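Local coordinates for probable transcriptional regulator, LysR family protein (Rhodococcus sp., PDB 2QL3) that probably regulates transcription as a DNA-binding protein of the LysR family, this chain being its C-terminal substrate-binding-type domain, at residues His87-Val92 with Ala102-Val107; Ala143-Gly146 with Trp151-Leu154; Glu37-Thr42 with Arg47-Gly52; Glu54-Ile59 with Arg196-Phe201. All blocks are in the same frame, centred on the assembly; numbering follows the deposited sequence.

From the N terminus, contact 3 closes first, folding helix 43-51 back on the end of strand 34-40 just before it. The chain then enters strand 57-61, the first half of contact 4, whose partner helix 196-205 comes only at the C terminus. The long loop so closed holds contacts 1 and 2 in series: contact 1 joins residues 87-92 to the approach of strand 106-109, and contact 2 joins helix 138-147 to strand 152-154. None of the contacts cross. Contacts 3 and 4 adjoin in one lobe; contacts 1 and 2 touch each other in the other, where Val107 O meets Thr152 OG1 at 2.6 Å. Contact centres 1 and 4 lie about 42 Å apart.

Contact 1. Residues His87-Val92 with Ala102-Val107; sequences HPLAGV and AEHPMV
The imidazole of His104 rests against the turn of residues 87-92, and three consecutive side chains there, His87, Pro88 and Leu89, meet it in different ways. With CG anti to its own carbonyl carbon (chi1 -72°), the His104 ring reaches that turn. One corner of the His87 ring lies over a face of the His104 ring, offset to its rim; the two planes are 45° apart and the centroids 5.1 Å, so the pair is oblique. Pro88 runs alongside in the opposite sense, its CB and CG each 3.7 Å from His104 NE2. Leu89 reaches in with a single methyl, CD1, which stops 3.5 Å from His104 CE1. The His87 ring is itself covered by its neighbour, since Pro88 CD sits 3.3 Å above its plane; CG anti to the backbone N (chi1 -169°) brings that ring round to His104. The turn is held by Ala90 N to His87 O (2.7 Å) and Val92 N to Leu89 O (3.1 Å). Replacing His104 by an alanine would probably leave Pro88 and Leu89 without a partner on this segment and set the His87 ring freer to turn. The contact is superficial and lies at the far end of the second lobe of the LysR effector domain. Leu101 backs His87 and Leu89, while beyond His104 the chain enters strand 106-109, which runs parallel to strand 131-135 and lays Val107 against helix 138-147.

Contact 2. Residues Ala143-Gly146 with Trp151-Leu154; sequences AFVG and WTLL
Val145, on the inner side of helix 138-147, meets the start of strand 152-154 with one methyl, CG2. At Trp151 it is the backbone that is touched: Val145 CG2 lies 3.6 Å from Trp151 C. Trp151 leaves its backbone on the side away from the helix, and its NE1 donates to His104 O. The nitrogen of the Trp151-Thr152 peptide is as near, Thr152 N 3.5 Å from Val145 CG2, so the methyl rides over the peptide joining the two residues. Here helix and strand form a tight alpha-to-beta connection, with only four residues between the segments, in the second lobe of the periplasmic-binding-protein-like fold of LysR effector domains. The CB of Thr152 is directed toward the helix. Its OG1 is anti to the backbone N (chi1 -159°) and bonds to Val107 O, which leaves the carbon branch to face the valine: Val145 CG2 is 3.8 Å from Thr152 CB and 3.9 Å from Thr152 CG2. Leu153 and Leu154 pack elsewhere, on helix 114-125 and on Val82 of strand 69-84. Across the subunit boundary, the Phe144 ring of the helix meets Phe38 of the second subunit.

Contact 3. Residues Glu37-Thr42 with Arg47-Gly52; sequences EFREDT and RTQLEG
Asp41 OD1 is gripped twice: Thr42 N donates to it over 2.9 Å, and Arg45 NE in the intervening turn of helix makes a salt bridge with it. The Thr42 bond uses the anti lone pair of OD1 and is bent, 147° at the hydrogen. The other carboxylate oxygen faces Gln49 across the contact. Asp41 OD2 lies 3.7 Å from Gln49 CD, and the two flat groups are steeply turned against each other, their planes 70° apart. Gln49 gets there with CG anti to its carbonyl carbon (chi1 -69°) and an extended chain beyond. This is a beta-alpha connection in the first lobe of the LysR effector domain: strand 34-40 ends, the chain turns, and helix 43-51 runs back with Gln49 facing the strand it left. A leucine in place of Asp41 would probably leave Arg45 without its charged mate and Thr42 N without its acceptor. Further back on the strand, the aliphatic part of Arg39 passes the Gln49 side chain loosely at the exposed side. Glu40 points the other way, its carboxylate hydrogen-bonded to Thr135 and Thr140 of the second subunit.

Contact 4. Residues Glu54-Ile59 with Arg196-Phe201; sequences ELDVAI and RVARAF
Phe201, Val57 and Ala198 carry this contact, in which the C-terminal helix 196-205 lies against strand 57-61 of the first lobe. In the periplasmic-binding-protein-like fold of LysR effector domains the chain builds the second lobe and then returns to the first, and this helix is part of the return. Phe201 has CG anti to its backbone N (chi1 -176°), which sends the ring out from the helix toward the strand. Val57 meets it with CG2, 3.8 Å from Phe201 CD2 and 3.9 Å from Phe201 CE2; the methyl meets the ring obliquely. That branch sits between the backbone N and the carbonyl carbon of Val57, a crowded place that directs it at the helix. A turn earlier, Ala198 packs where the backbones come closest: its CB lies 4.2 Å from Asp56 CB. Just before the strand, Asp56 CA stands 6.4 Å from Ala198 CA, an approach that the small alanine probably allows. The carboxylate of Asp56 finds its partner elsewhere, OD2 accepting a hydrogen bond from Ala8 N of strand 5-11. Phe27 of helix 20-30 meets the Phe201 ring edge-to-face, and Met23 and Ile7 also pack on it. Farther along the strand, Ile59 extends its end to the rim of the same ring, where CD1 lies near the ring plane, 4.3 Å from Phe201 CE2.

Contact 1. Residues His87-Val92 with Ala102-Val107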
loop_
_atom_site.group_PDB
_atom_site.type_symbol
_atom_site.label_atom_id
_atom_site.label_comp_id
_atom_site.label_asym_id
_atom_site.label_seq_id
_atom_site.Cartn_x
_atom_site.Cartn_y
_atom_site.Cartn_z
ATOM N N HIS A 87 -7.109 -5.337 21.455
ATOM C CA HIS A 87 -7.863 -4.118 21.655
ATOM C C HIS A 87 -8.973 -4.278 22.714
ATOM O O HIS A 87 -9.707 -5.276 22.706
ATOM C CB HIS A 87 -8.440 -3.601 20.349
ATOM C CG HIS A 87 -9.001 -2.218 20.449
ATOM N ND1 HIS A 87 -8.323 -1.110 19.987
ATOM C CD2 HIS A 87 -10.165 -1.761 20.965
ATOM C CE1 HIS A 87 -9.041 -0.029 20.216
ATOM N NE2 HIS A 87 -10.172 -0.399 20.791
ATOM N N PRO A 88 -9.093 -3.289 23.629
ATOM C CA PRO A 88 -10.164 -3.213 24.610
ATOM C C PRO A 88 -11.511 -3.674 24.014
ATOM O O PRO A 88 -12.175 -4.542 24.584
ATOM C CB PRO A 88 -10.201 -1.722 24.936
ATOM C CG PRO A 88 -8.764 -1.333 24.886
ATOM C CD PRO A 88 -8.162 -2.151 23.764
ATOM N N LEU A 89 -11.897 -3.149 22.847
ATOM C CA LEU A 89 -13.201 -3.506 22.312
ATOM C C LEU A 89 -13.207 -4.787 21.451
ATOM O O LEU A 89 -14.218 -5.081 20.815
ATOM C CB LEU A 89 -13.817 -2.326 21.553
ATOM C CG LEU A 89 -14.531 -1.268 22.399
ATOM C CD1 LEU A 89 -13.602 -0.488 23.318
ATOM C CD2 LEU A 89 -15.297 -0.353 21.485
ATOM N N ALA A 90 -12.114 -5.551 21.423
ATOM C CA ALA A 90 -12.053 -6.696 20.465
ATOM C C ALA A 90 -12.840 -7.899 20.948
ATOM O O ALA A 90 -13.166 -8.783 20.149
ATOM C CB ALA A 90 -10.623 -7.103 20.130
ATOM N N GLY A 91 -13.106 -7.923 22.257
ATOM C CA GLY A 91 -14.073 -8.837 22.886
ATOM C C GLY A 91 -15.541 -8.583 22.481
ATOM O O GLY A 91 -16.334 -9.520 22.449
ATOM N N VAL A 92 -15.899 -7.330 22.162
ATOM C CA VAL A 92 -17.274 -6.958 21.729
ATOM C C VAL A 92 -17.851 -7.961 20.755
ATOM O O VAL A 92 -17.482 -7.999 19.574
ATOM C CB VAL A 92 -17.404 -5.471 21.140
ATOM C CG1 VAL A 92 -18.674 -5.294 20.298
ATOM C CG2 VAL A 92 -17.400 -4.426 22.269
ATOM N N ALA A 102 -14.639 6.648 20.834
ATOM C CA ALA A 102 -14.334 8.079 20.745
ATOM C C ALA A 102 -13.079 8.481 21.518
ATOM O O ALA A 102 -12.365 9.433 21.121
ATOM C CB ALA A 102 -15.556 8.940 21.193
ATOM N N GLU A 103 -12.813 7.796 22.630
ATOM C CA GLU A 103 -11.652 8.141 23.434
ATOM C C GLU A 103 -10.416 7.230 23.214
ATOM O O GLU A 103 -9.401 7.429 23.851
ATOM C CB GLU A 103 -12.027 8.300 24.928
ATOM C CG GLU A 103 -12.938 9.554 25.210
ATOM C CD GLU A 103 -12.184 10.915 25.045
ATOM O OE1 GLU A 103 -11.365 11.269 25.953
ATOM O OE2 GLU A 103 -12.402 11.631 24.024
ATOM N N HIS A 104 -10.509 6.250 22.309
ATOM C CA HIS A 104 -9.358 5.374 21.981
ATOM C C HIS A 104 -8.644 5.964 20.766
ATOM O O HIS A 104 -9.304 6.572 19.897
ATOM C CB HIS A 104 -9.838 3.971 21.622
ATOM C CG HIS A 104 -10.345 3.185 22.782
ATOM N ND1 HIS A 104 -11.674 3.188 23.162
ATOM C CD2 HIS A 104 -9.709 2.347 23.632
ATOM C CE1 HIS A 104 -11.823 2.417 24.223
ATOM N NE2 HIS A 104 -10.651 1.881 24.517
ATOM N N PRO A 105 -7.297 5.792 20.689
ATOM C CA PRO A 105 -6.514 6.413 19.626
ATOM C C PRO A 105 -6.890 5.822 18.283
ATOM O O PRO A 105 -7.007 4.619 18.183
ATOM C CB PRO A 105 -5.061 5.971 19.928
ATOM C CG PRO A 105 -5.127 4.979 20.964
ATOM C CD PRO A 105 -6.464 5.015 21.628
HETATM N N MSE A 106 -7.063 6.649 17.256
HETATM C CA MSE A 106 -7.356 6.126 15.951
HETATM C C MSE A 106 -6.130 6.155 15.023
HETATM O O MSE A 106 -5.298 7.027 15.142
HETATM C CB MSE A 106 -8.570 6.882 15.322
HETATM C CG MSE A 106 -9.011 6.315 13.943
HETATM SE SE MSE A 106 -9.909 7.724 12.925
HETATM C CE MSE A 106 -10.710 6.588 11.456
ATOM N N VAL A 107 -6.041 5.166 14.111
ATOM C CA VAL A 107 -5.092 5.139 12.988
ATOM C C VAL A 107 -5.969 5.520 11.786
ATOM O O VAL A 107 -6.924 4.804 11.455
ATOM C CB VAL A 107 -4.475 3.715 12.742
ATOM C CG1 VAL A 107 -3.591 3.701 11.499
ATOM C CG2 VAL A 107 -3.652 3.269 13.915
#

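Contact 2. Residues Ala143-Gly146 with Trp151-Leu154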
loop_
_atom_site.group_PDB
_atom_site.type_symbol
_atom_site.label_atom_id
_atom_site.label_comp_id
_atom_site.label_asym_id
_atom_site.label_seq_id
_atom_site.Cartn_x
_atom_site.Cartn_y
_atom_site.Cartn_z
ATOM N N ALA A 143 -1.696 -2.798 9.343
ATOM C CA ALA A 143 -0.543 -3.278 10.133
ATOM C C ALA A 143 -0.410 -2.558 11.484
ATOM O O ALA A 143 -0.115 -3.200 12.498
ATOM C CB ALA A 143 0.730 -3.129 9.365
ATOM N N PHE A 144 -0.640 -1.234 11.495
ATOM C CA PHE A 144 -0.605 -0.451 12.736
ATOM C C PHE A 144 -1.713 -0.929 13.705
ATOM O O PHE A 144 -1.481 -1.142 14.886
ATOM C CB PHE A 144 -0.734 1.055 12.465
ATOM C CG PHE A 144 0.567 1.782 12.162
ATOM C CD1 PHE A 144 1.637 1.144 11.606
ATOM C CD2 PHE A 144 0.685 3.148 12.437
ATOM C CE1 PHE A 144 2.824 1.800 11.335
ATOM C CE2 PHE A 144 1.893 3.820 12.157
ATOM C CZ PHE A 144 2.939 3.152 11.579
ATOM N N VAL A 145 -2.926 -1.077 13.222
ATOM C CA VAL A 145 -4.034 -1.562 14.048
ATOM C C VAL A 145 -3.765 -3.002 14.570
ATOM O O VAL A 145 -4.044 -3.308 15.738
ATOM C CB VAL A 145 -5.389 -1.469 13.236
ATOM C CG1 VAL A 145 -6.468 -2.242 13.893
ATOM C CG2 VAL A 145 -5.828 0.028 13.084
ATOM N N GLY A 146 -3.231 -3.888 13.730
ATOM C CA GLY A 146 -2.999 -5.279 14.131
ATOM C C GLY A 146 -1.962 -5.347 15.258
ATOM O O GLY A 146 -2.040 -6.180 16.151
ATOM N N TRP A 151 -7.365 1.935 16.447
ATOM C CA TRP A 151 -8.435 1.314 15.692
ATOM C C TRP A 151 -8.526 2.076 14.376
ATOM O O TRP A 151 -8.141 3.259 14.315
ATOM C CB TRP A 151 -9.765 1.395 16.478
ATOM C CG TRP A 151 -10.247 2.801 16.823
ATOM C CD1 TRP A 151 -9.958 3.508 17.968
ATOM C CD2 TRP A 151 -11.089 3.645 16.039
ATOM N NE1 TRP A 151 -10.574 4.731 17.937
ATOM C CE2 TRP A 151 -11.266 4.849 16.761
ATOM C CE3 TRP A 151 -11.712 3.509 14.781
ATOM C CZ2 TRP A 151 -12.045 5.902 16.286
ATOM C CZ3 TRP A 151 -12.501 4.555 14.319
ATOM C CH2 TRP A 151 -12.665 5.739 15.072
ATOM N N THR A 152 -9.067 1.447 13.336
ATOM C CA THR A 152 -9.362 2.195 12.132
ATOM C C THR A 152 -10.747 1.938 11.574
ATOM O O THR A 152 -11.503 1.122 12.080
ATOM C CB THR A 152 -8.266 2.035 11.024
ATOM O OG1 THR A 152 -8.364 3.149 10.113
ATOM C CG2 THR A 152 -8.376 0.662 10.262
ATOM N N LEU A 153 -11.081 2.644 10.517
ATOM C CA LEU A 153 -12.207 2.216 9.690
ATOM C C LEU A 153 -11.813 2.160 8.243
ATOM O O LEU A 153 -11.098 3.033 7.766
ATOM C CB LEU A 153 -13.449 3.079 9.917
ATOM C CG LEU A 153 -13.566 4.569 9.719
ATOM C CD1 LEU A 153 -14.312 4.807 8.416
ATOM C CD2 LEU A 153 -14.361 5.176 10.854
ATOM N N LEU A 154 -12.286 1.114 7.567
ATOM C CA LEU A 154 -11.882 0.771 6.201
ATOM C C LEU A 154 -13.093 0.370 5.381
ATOM O O LEU A 154 -14.056 -0.229 5.885
ATOM C CB LEU A 154 -10.849 -0.386 6.196
ATOM C CG LEU A 154 -9.433 -0.167 6.837
ATOM C CD1 LEU A 154 -8.692 -1.468 6.912
ATOM C CD2 LEU A 154 -8.535 0.952 6.206
#

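Contact 3. Residues Glu37-Thr42 with Arg47-Gly52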
loop_
_atom_site.group_PDB
_atom_site.type_symbol
_atom_site.label_atom_id
_atom_site.label_comp_id
_atom_site.label_asym_id
_atom_site.label_seq_id
_atom_site.Cartn_x
_atom_site.Cartn_y
_atom_site.Cartn_z
ATOM N N GLU A 37 -3.505 -0.095 -20.222
ATOM C CA GLU A 37 -2.539 0.814 -19.607
ATOM C C GLU A 37 -3.073 1.141 -18.225
ATOM O O GLU A 37 -4.062 1.860 -18.089
ATOM C CB GLU A 37 -2.312 2.066 -20.480
ATOM C CG GLU A 37 -1.518 1.742 -21.804
ATOM C CD GLU A 37 -2.298 1.973 -23.146
ATOM O OE1 GLU A 37 -2.696 3.134 -23.438
ATOM O OE2 GLU A 37 -2.481 0.976 -23.917
ATOM N N PHE A 38 -2.445 0.568 -17.215
ATOM C CA PHE A 38 -2.958 0.670 -15.868
ATOM C C PHE A 38 -2.234 1.782 -15.123
ATOM O O PHE A 38 -1.001 1.802 -15.101
ATOM C CB PHE A 38 -2.769 -0.666 -15.154
ATOM C CG PHE A 38 -3.085 -0.621 -13.706
ATOM C CD1 PHE A 38 -2.046 -0.621 -12.742
ATOM C CD2 PHE A 38 -4.405 -0.536 -13.274
ATOM C CE1 PHE A 38 -2.353 -0.585 -11.363
ATOM C CE2 PHE A 38 -4.706 -0.499 -11.886
ATOM C CZ PHE A 38 -3.675 -0.514 -10.941
ATOM N N ARG A 39 -2.993 2.685 -14.508
ATOM C CA ARG A 39 -2.426 3.757 -13.664
ATOM C C ARG A 39 -3.214 3.865 -12.381
ATOM O O ARG A 39 -4.396 4.028 -12.412
ATOM C CB ARG A 39 -2.460 5.154 -14.327
ATOM C CG ARG A 39 -2.297 5.187 -15.817
ATOM C CD ARG A 39 -1.257 6.204 -16.286
ATOM N NE ARG A 39 -1.028 6.008 -17.715
ATOM C CZ ARG A 39 -0.195 5.100 -18.245
ATOM N NH1 ARG A 39 0.547 4.296 -17.459
ATOM N NH2 ARG A 39 -0.110 4.989 -19.575
ATOM N N GLU A 40 -2.543 3.791 -11.250
ATOM C CA GLU A 40 -3.127 4.131 -9.967
ATOM C C GLU A 40 -2.853 5.591 -9.713
ATOM O O GLU A 40 -1.738 6.046 -9.919
ATOM C CB GLU A 40 -2.433 3.347 -8.848
ATOM C CG GLU A 40 -3.036 2.027 -8.597
ATOM C CD GLU A 40 -2.187 1.130 -7.709
ATOM O OE1 GLU A 40 -0.937 1.172 -7.844
ATOM O OE2 GLU A 40 -2.767 0.390 -6.890
ATOM N N ASP A 41 -3.848 6.340 -9.276
ATOM C CA ASP A 41 -3.546 7.746 -8.905
ATOM C C ASP A 41 -4.436 8.265 -7.853
ATOM O O ASP A 41 -5.472 7.665 -7.602
ATOM C CB ASP A 41 -3.493 8.714 -10.089
ATOM C CG ASP A 41 -2.223 9.529 -10.063
ATOM O OD1 ASP A 41 -1.822 10.037 -8.953
ATOM O OD2 ASP A 41 -1.632 9.666 -11.143
ATOM N N THR A 42 -3.986 9.343 -7.197
ATOM C CA THR A 42 -4.697 9.946 -6.093
ATOM C C THR A 42 -5.920 10.662 -6.656
ATOM O O THR A 42 -6.108 10.740 -7.872
ATOM C CB THR A 42 -3.812 11.014 -5.431
ATOM O OG1 THR A 42 -3.484 11.984 -6.412
ATOM C CG2 THR A 42 -2.521 10.408 -4.891
ATOM N N ARG A 47 -8.823 12.338 -11.615
ATOM C CA ARG A 47 -9.896 13.148 -12.230
ATOM C C ARG A 47 -9.350 13.993 -13.395
ATOM O O ARG A 47 -9.953 14.108 -14.479
ATOM C CB ARG A 47 -10.539 14.038 -11.134
ATOM C CG ARG A 47 -11.434 15.172 -11.651
ATOM C CD ARG A 47 -12.097 15.950 -10.474
ATOM N NE ARG A 47 -11.285 17.116 -10.153
ATOM C CZ ARG A 47 -10.683 17.349 -9.011
ATOM N NH1 ARG A 47 -10.875 16.518 -7.943
ATOM N NH2 ARG A 47 -9.944 18.473 -8.917
ATOM N N THR A 48 -8.196 14.593 -13.131
ATOM C CA THR A 48 -7.442 15.387 -14.068
ATOM C C THR A 48 -7.004 14.596 -15.315
ATOM O O THR A 48 -7.112 15.083 -16.430
ATOM C CB THR A 48 -6.220 15.961 -13.294
ATOM O OG1 THR A 48 -6.666 17.188 -12.702
ATOM C CG2 THR A 48 -5.064 16.237 -14.203
ATOM N N GLN A 49 -6.522 13.382 -15.110
ATOM C CA GLN A 49 -6.181 12.487 -16.211
ATOM C C GLN A 49 -7.417 12.087 -17.015
ATOM O O GLN A 49 -7.421 12.211 -18.269
ATOM C CB GLN A 49 -5.351 11.283 -15.685
ATOM C CG GLN A 49 -3.973 11.749 -15.241
ATOM C CD GLN A 49 -3.233 10.805 -14.255
ATOM O OE1 GLN A 49 -2.417 11.265 -13.438
ATOM N NE2 GLN A 49 -3.481 9.517 -14.362
ATOM N N LEU A 50 -8.479 11.669 -16.332
ATOM C CA LEU A 50 -9.754 11.359 -17.011
ATOM C C LEU A 50 -10.330 12.539 -17.822
ATOM O O LEU A 50 -10.767 12.368 -18.964
ATOM C CB LEU A 50 -10.811 10.817 -16.041
ATOM C CG LEU A 50 -11.986 9.978 -16.633
ATOM C CD1 LEU A 50 -11.559 8.642 -17.200
ATOM C CD2 LEU A 50 -13.041 9.672 -15.572
ATOM N N GLU A 51 -10.342 13.740 -17.253
ATOM C CA GLU A 51 -10.816 14.923 -18.007
ATOM C C GLU A 51 -9.999 15.149 -19.271
ATOM O O GLU A 51 -10.558 15.563 -20.297
ATOM C CB GLU A 51 -10.810 16.229 -17.184
ATOM C CG GLU A 51 -11.861 16.330 -16.089
ATOM C CD GLU A 51 -13.256 16.660 -16.586
ATOM O OE1 GLU A 51 -13.419 17.350 -17.644
ATOM O OE2 GLU A 51 -14.217 16.211 -15.881
ATOM N N GLY A 52 -8.688 14.949 -19.194
ATOM C CA GLY A 52 -7.846 15.227 -20.371
ATOM C C GLY A 52 -7.662 14.096 -21.390
ATOM O O GLY A 52 -6.851 14.222 -22.330
#

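Contact 4. Residues Glu54-Ile59 with Arg196-Phe201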
loop_
_atom_site.group_PDB
_atom_site.type_symbol
_atom_site.label_atom_id
_atom_site.label_comp_id
_atom_site.label_asym_id
_atom_site.label_seq_id
_atom_site.Cartn_x
_atom_site.Cartn_y
_atom_site.Cartn_z
ATOM N N GLU A 54 -6.450 11.032 -20.794
ATOM C CA GLU A 54 -5.289 10.211 -20.563
ATOM C C GLU A 54 -5.737 8.853 -20.066
ATOM O O GLU A 54 -4.982 7.888 -20.175
ATOM C CB GLU A 54 -4.364 10.846 -19.498
ATOM C CG GLU A 54 -3.611 12.083 -19.956
ATOM C CD GLU A 54 -2.697 12.612 -18.824
ATOM O OE1 GLU A 54 -3.040 13.659 -18.207
ATOM O OE2 GLU A 54 -1.654 11.963 -18.544
ATOM N N LEU A 55 -6.922 8.808 -19.461
ATOM C CA LEU A 55 -7.573 7.580 -19.047
ATOM C C LEU A 55 -8.854 7.437 -19.844
ATOM O O LEU A 55 -9.479 8.441 -20.158
ATOM C CB LEU A 55 -7.912 7.596 -17.552
ATOM C CG LEU A 55 -6.780 7.720 -16.546
ATOM C CD1 LEU A 55 -7.423 7.910 -15.165
ATOM C CD2 LEU A 55 -5.900 6.485 -16.605
ATOM N N ASP A 56 -9.216 6.198 -20.173
ATOM C CA ASP A 56 -10.498 5.909 -20.835
ATOM C C ASP A 56 -11.580 5.765 -19.760
ATOM O O ASP A 56 -12.677 6.303 -19.888
ATOM C CB ASP A 56 -10.468 4.604 -21.655
ATOM C CG ASP A 56 -9.582 4.684 -22.946
ATOM O OD1 ASP A 56 -10.139 5.063 -23.992
ATOM O OD2 ASP A 56 -8.351 4.385 -22.935
ATOM N N VAL A 57 -11.242 5.008 -18.712
ATOM C CA VAL A 57 -12.159 4.659 -17.632
ATOM C C VAL A 57 -11.390 4.708 -16.311
ATOM O O VAL A 57 -10.157 4.742 -16.289
ATOM C CB VAL A 57 -12.830 3.251 -17.818
ATOM C CG1 VAL A 57 -13.655 3.188 -19.113
ATOM C CG2 VAL A 57 -11.804 2.135 -17.819
ATOM N N ALA A 58 -12.150 4.794 -15.226
ATOM C CA ALA A 58 -11.614 4.803 -13.859
ATOM C C ALA A 58 -12.462 3.836 -13.010
ATOM O O ALA A 58 -13.718 3.740 -13.184
ATOM C CB ALA A 58 -11.702 6.238 -13.299
ATOM N N ILE A 59 -11.794 3.109 -12.124
ATOM C CA ILE A 59 -12.448 2.326 -11.112
ATOM C C ILE A 59 -12.290 3.107 -9.821
ATOM O O ILE A 59 -11.175 3.326 -9.350
ATOM C CB ILE A 59 -11.807 0.950 -10.927
ATOM C CG1 ILE A 59 -11.746 0.187 -12.281
ATOM C CG2 ILE A 59 -12.528 0.157 -9.835
ATOM C CD1 ILE A 59 -13.060 -0.019 -12.954
ATOM N N ARG A 196 -14.163 1.270 -28.840
ATOM C CA ARG A 196 -14.744 -0.037 -28.871
ATOM C C ARG A 196 -14.203 -0.861 -27.722
ATOM O O ARG A 196 -14.964 -1.612 -27.085
ATOM C CB ARG A 196 -14.449 -0.735 -30.188
ATOM C CG ARG A 196 -14.793 0.085 -31.382
ATOM C CD ARG A 196 -15.255 -0.701 -32.563
ATOM N NE ARG A 196 -16.583 -1.216 -32.360
ATOM C CZ ARG A 196 -17.675 -0.930 -33.071
ATOM N NH1 ARG A 196 -17.690 -0.094 -34.091
ATOM N NH2 ARG A 196 -18.799 -1.506 -32.709
ATOM N N VAL A 197 -12.913 -0.697 -27.434
ATOM C CA VAL A 197 -12.271 -1.468 -26.365
ATOM C C VAL A 197 -12.717 -0.980 -24.976
ATOM O O VAL A 197 -12.875 -1.796 -24.087
ATOM C CB VAL A 197 -10.693 -1.460 -26.413
ATOM C CG1 VAL A 197 -10.187 -2.205 -27.593
ATOM C CG2 VAL A 197 -10.178 -0.048 -26.528
ATOM N N ALA A 198 -12.947 0.324 -24.829
ATOM C CA ALA A 198 -13.435 0.944 -23.580
ATOM C C ALA A 198 -14.843 0.433 -23.296
ATOM O O ALA A 198 -15.164 0.007 -22.192
ATOM C CB ALA A 198 -13.427 2.488 -23.696
ATOM N N ARG A 199 -15.693 0.485 -24.312
ATOM C CA ARG A 199 -17.047 -0.026 -24.234
ATOM C C ARG A 199 -17.038 -1.544 -23.898
ATOM O O ARG A 199 -17.796 -2.001 -23.027
ATOM C CB ARG A 199 -17.749 0.247 -25.549
ATOM C CG ARG A 199 -19.085 0.743 -25.338
ATOM C CD ARG A 199 -19.434 1.695 -26.421
ATOM N NE ARG A 199 -20.421 1.101 -27.302
ATOM C CZ ARG A 199 -21.745 1.194 -27.141
ATOM N NH1 ARG A 199 -22.269 1.871 -26.117
ATOM N NH2 ARG A 199 -22.555 0.608 -28.027
ATOM N N ALA A 200 -16.173 -2.306 -24.560
ATOM C CA ALA A 200 -16.056 -3.741 -24.248
ATOM C C ALA A 200 -15.670 -3.948 -22.797
ATOM O O ALA A 200 -16.207 -4.864 -22.137
ATOM C CB ALA A 200 -15.083 -4.493 -25.199
ATOM N N PHE A 201 -14.781 -3.067 -22.295
ATOM C CA PHE A 201 -14.338 -3.133 -20.891
ATOM C C PHE A 201 -15.492 -2.900 -19.873
ATOM O O PHE A 201 -15.694 -3.702 -18.945
ATOM C CB PHE A 201 -13.173 -2.178 -20.612
ATOM C CG PHE A 201 -12.645 -2.275 -19.239
ATOM C CD1 PHE A 201 -11.627 -3.162 -18.954
ATOM C CD2 PHE A 201 -13.122 -1.451 -18.206
ATOM C CE1 PHE A 201 -11.080 -3.264 -17.689
ATOM C CE2 PHE A 201 -12.581 -1.566 -16.916
ATOM C CZ PHE A 201 -11.551 -2.513 -16.668
#